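Local coordinates for lectin-related NK cell receptor LY49L1 (Mus musculus, PDB 3G8K), which is a natural killer cell receptor with an extracellular C-type lectin-like domain, belongs to a receptor family that recognises MHC class I, and may bind carbohydrate, at residues Met23-Trp28 with Ser116-Cys121. The protein carries 1 engineered substitution. Sequence-based numbering, arbitrary orientation.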
loop_
_atom_site.group_PDB
_atom_site.type_symbol
_atom_site.label_atom_id
_atom_site.label_comp_id
_atom_site.label_asym_id
_atom_site.label_seq_id
_atom_site.Cartn_x
_atom_site.Cartn_y
_atom_site.Cartn_z
ATOM N N MET A 23 -14.415 -2.186 -5.372
ATOM C CA MET A 23 -14.123 -1.816 -6.770
ATOM C C MET A 23 -15.058 -0.731 -7.317
ATOM O O MET A 23 -14.632 0.154 -8.061
ATOM C CB MET A 23 -14.183 -3.034 -7.703
ATOM C CG MET A 23 -13.123 -4.004 -7.391
ATOM S SD MET A 23 -12.942 -5.266 -8.660
ATOM C CE MET A 23 -14.331 -6.315 -8.251
ATOM N N ASP A 24 -16.332 -0.844 -6.949
ATOM C CA ASP A 24 -17.377 0.102 -7.282
ATOM C C ASP A 24 -17.505 1.239 -6.261
ATOM O O ASP A 24 -17.446 1.064 -5.039
ATOM C CB ASP A 24 -18.718 -0.600 -7.360
ATOM C CG ASP A 24 -18.787 -1.617 -8.498
ATOM O OD1 ASP A 24 -19.567 -2.600 -8.368
ATOM O OD2 ASP A 24 -18.083 -1.451 -9.519
ATOM N N ARG A 25 -17.698 2.412 -6.817
ATOM C CA ARG A 25 -18.003 3.586 -6.054
ATOM C C ARG A 25 -19.389 3.454 -5.470
ATOM O O ARG A 25 -20.305 3.022 -6.173
ATOM C CB ARG A 25 -17.951 4.751 -7.021
ATOM C CG ARG A 25 -16.540 4.896 -7.451
ATOM C CD ARG A 25 -16.220 6.324 -7.699
ATOM N NE ARG A 25 -16.262 6.657 -9.122
ATOM C CZ ARG A 25 -17.331 7.096 -9.783
ATOM N NH1 ARG A 25 -18.520 7.253 -9.207
ATOM N NH2 ARG A 25 -17.196 7.392 -11.047
ATOM N N LYS A 26 -19.564 3.882 -4.215
ATOM C CA LYS A 26 -20.868 3.739 -3.558
ATOM C C LYS A 26 -21.143 4.920 -2.676
ATOM O O LYS A 26 -20.198 5.644 -2.252
ATOM C CB LYS A 26 -20.994 2.423 -2.709
ATOM C CG LYS A 26 -21.023 1.122 -3.545
ATOM C CD LYS A 26 -20.757 -0.191 -2.779
ATOM C CE LYS A 26 -20.405 -1.259 -3.816
ATOM N NZ LYS A 26 -21.607 -1.971 -4.314
ATOM N N THR A 27 -22.422 5.058 -2.343
ATOM C CA THR A 27 -22.931 6.067 -1.453
ATOM C C THR A 27 -22.321 5.775 -0.108
ATOM O O THR A 27 -21.900 4.667 0.110
ATOM C CB THR A 27 -24.473 5.910 -1.339
ATOM O OG1 THR A 27 -24.814 4.571 -0.872
ATOM C CG2 THR A 27 -25.169 6.239 -2.715
ATOM N N TRP A 28 -22.326 6.720 0.830
ATOM C CA TRP A 28 -21.699 6.439 2.126
ATOM C C TRP A 28 -22.339 5.221 2.764
ATOM O O TRP A 28 -21.657 4.397 3.361
ATOM C CB TRP A 28 -21.842 7.635 3.053
ATOM C CG TRP A 28 -21.100 7.526 4.371
ATOM C CD1 TRP A 28 -19.834 7.999 4.651
ATOM C CD2 TRP A 28 -21.590 6.951 5.597
ATOM N NE1 TRP A 28 -19.526 7.769 5.967
ATOM C CE2 TRP A 28 -20.575 7.120 6.570
ATOM C CE3 TRP A 28 -22.795 6.304 5.977
ATOM C CZ2 TRP A 28 -20.719 6.642 7.873
ATOM C CZ3 TRP A 28 -22.931 5.853 7.266
ATOM C CH2 TRP A 28 -21.918 6.015 8.203
ATOM N N SER A 116 -21.220 8.944 -4.666
ATOM C CA SER A 116 -20.547 7.653 -4.817
ATOM C C SER A 116 -19.024 7.909 -4.859
ATOM O O SER A 116 -18.506 8.563 -5.804
ATOM C CB SER A 116 -21.035 7.002 -6.150
ATOM O OG SER A 116 -22.378 6.528 -6.028
ATOM N N PHE A 117 -18.323 7.466 -3.782
ATOM C CA PHE A 117 -16.841 7.443 -3.647
ATOM C C PHE A 117 -16.319 5.992 -3.366
ATOM O O PHE A 117 -17.098 5.097 -3.030
ATOM C CB PHE A 117 -16.372 8.474 -2.548
ATOM C CG PHE A 117 -16.715 9.914 -2.923
ATOM C CD1 PHE A 117 -17.738 10.591 -2.303
ATOM C CD2 PHE A 117 -16.039 10.546 -3.945
ATOM C CE1 PHE A 117 -18.064 11.902 -2.655
ATOM C CE2 PHE A 117 -16.383 11.842 -4.325
ATOM C CZ PHE A 117 -17.381 12.517 -3.649
ATOM N N ILE A 118 -15.023 5.765 -3.583
ATOM C CA ILE A 118 -14.377 4.489 -3.222
ATOM C C ILE A 118 -14.574 4.247 -1.723
ATOM O O ILE A 118 -14.325 5.121 -0.950
ATOM C CB ILE A 118 -12.895 4.439 -3.612
ATOM C CG1 ILE A 118 -12.692 4.596 -5.152
ATOM C CG2 ILE A 118 -12.222 3.060 -3.187
ATOM C CD1 ILE A 118 -13.493 3.567 -5.948
ATOM N N CYS A 119 -15.016 3.056 -1.339
ATOM C CA CYS A 119 -15.006 2.633 0.094
ATOM C C CYS A 119 -13.631 2.166 0.544
ATOM O O CYS A 119 -12.993 1.319 -0.079
ATOM C CB CYS A 119 -16.068 1.528 0.397
ATOM S SG CYS A 119 -17.550 1.540 -0.665
ATOM N N ILE A 120 -13.131 2.758 1.629
ATOM C CA ILE A 120 -12.014 2.124 2.279
ATOM C C ILE A 120 -12.548 1.535 3.598
ATOM O O ILE A 120 -13.114 2.278 4.465
ATOM C CB ILE A 120 -10.791 3.022 2.441
ATOM C CG1 ILE A 120 -9.672 2.293 3.167
ATOM C CG2 ILE A 120 -11.122 4.320 3.209
ATOM C CD1 ILE A 120 -8.414 3.185 3.278
ATOM N N CYS A 121 -12.445 0.195 3.665
ATOM C CA CYS A 121 -12.800 -0.630 4.829
ATOM C C CYS A 121 -11.580 -0.946 5.704
ATOM O O CYS A 121 -10.570 -1.339 5.211
ATOM C CB CYS A 121 -13.352 -1.941 4.356
ATOM S SG CYS A 121 -14.696 -1.767 3.137
#
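Lys26 and Phe117 form a single antiparallel bridge of the hydrogen-bonded kind, in which Lys26 N donates to Phe117 O at 3.0 Å in a nearly straight bond (170° at the hydrogen), while the more bent return bond from Phe117 N to Lys26 O is less certain, because the position of that oxygen is less sure. The first donor stands above the plane of the Phe117 carbonyl. A CA-H...O contact supplements the firm bond: Arg25 CA lies 3.5 Å from Phe117 O.

Arg25 and Ser116 carry most of the side-chain contact. The CG of Arg25 crosses the tip of Ile118, touching CD1 at 3.6 Å, while its CB rests against Ser116 CB at 3.9 Å. Bends at chi2 (-147°) and chi3 (-100°) bring the guanidinium alongside Ser116, whose CB meets its edge in plane; Arg25 NH1 comes within 3.6 Å of Ser116 O without a hydrogen bond. The CB of Lys26 is directed away from 116-121, yet it still touches Cys119 SG at 4.1 Å.

This is a surface contact of the C-type lectin-like domain, tying the loop that leads from strand 17-21 into helix 28-37 to the residues entering strand 118-124. Thr27 is the N-cap of that helix, its OG1 accepting a hydrogen bond from Gly30 N, and the Cys119-Cys31 and Cys121-Cys35 disulfides join the helix to the strand, a link of the kind characteristic of C-type lectin folds. Beyond the bridge, Ile118 pairs through its backbone with Trp64 of strand 62-70, and the ring of Phe117 meets that of Trp64 edge-to-face, so the loop before helix 28-37 is joined to the end of strand 118-124 that lies beside strand 62-70.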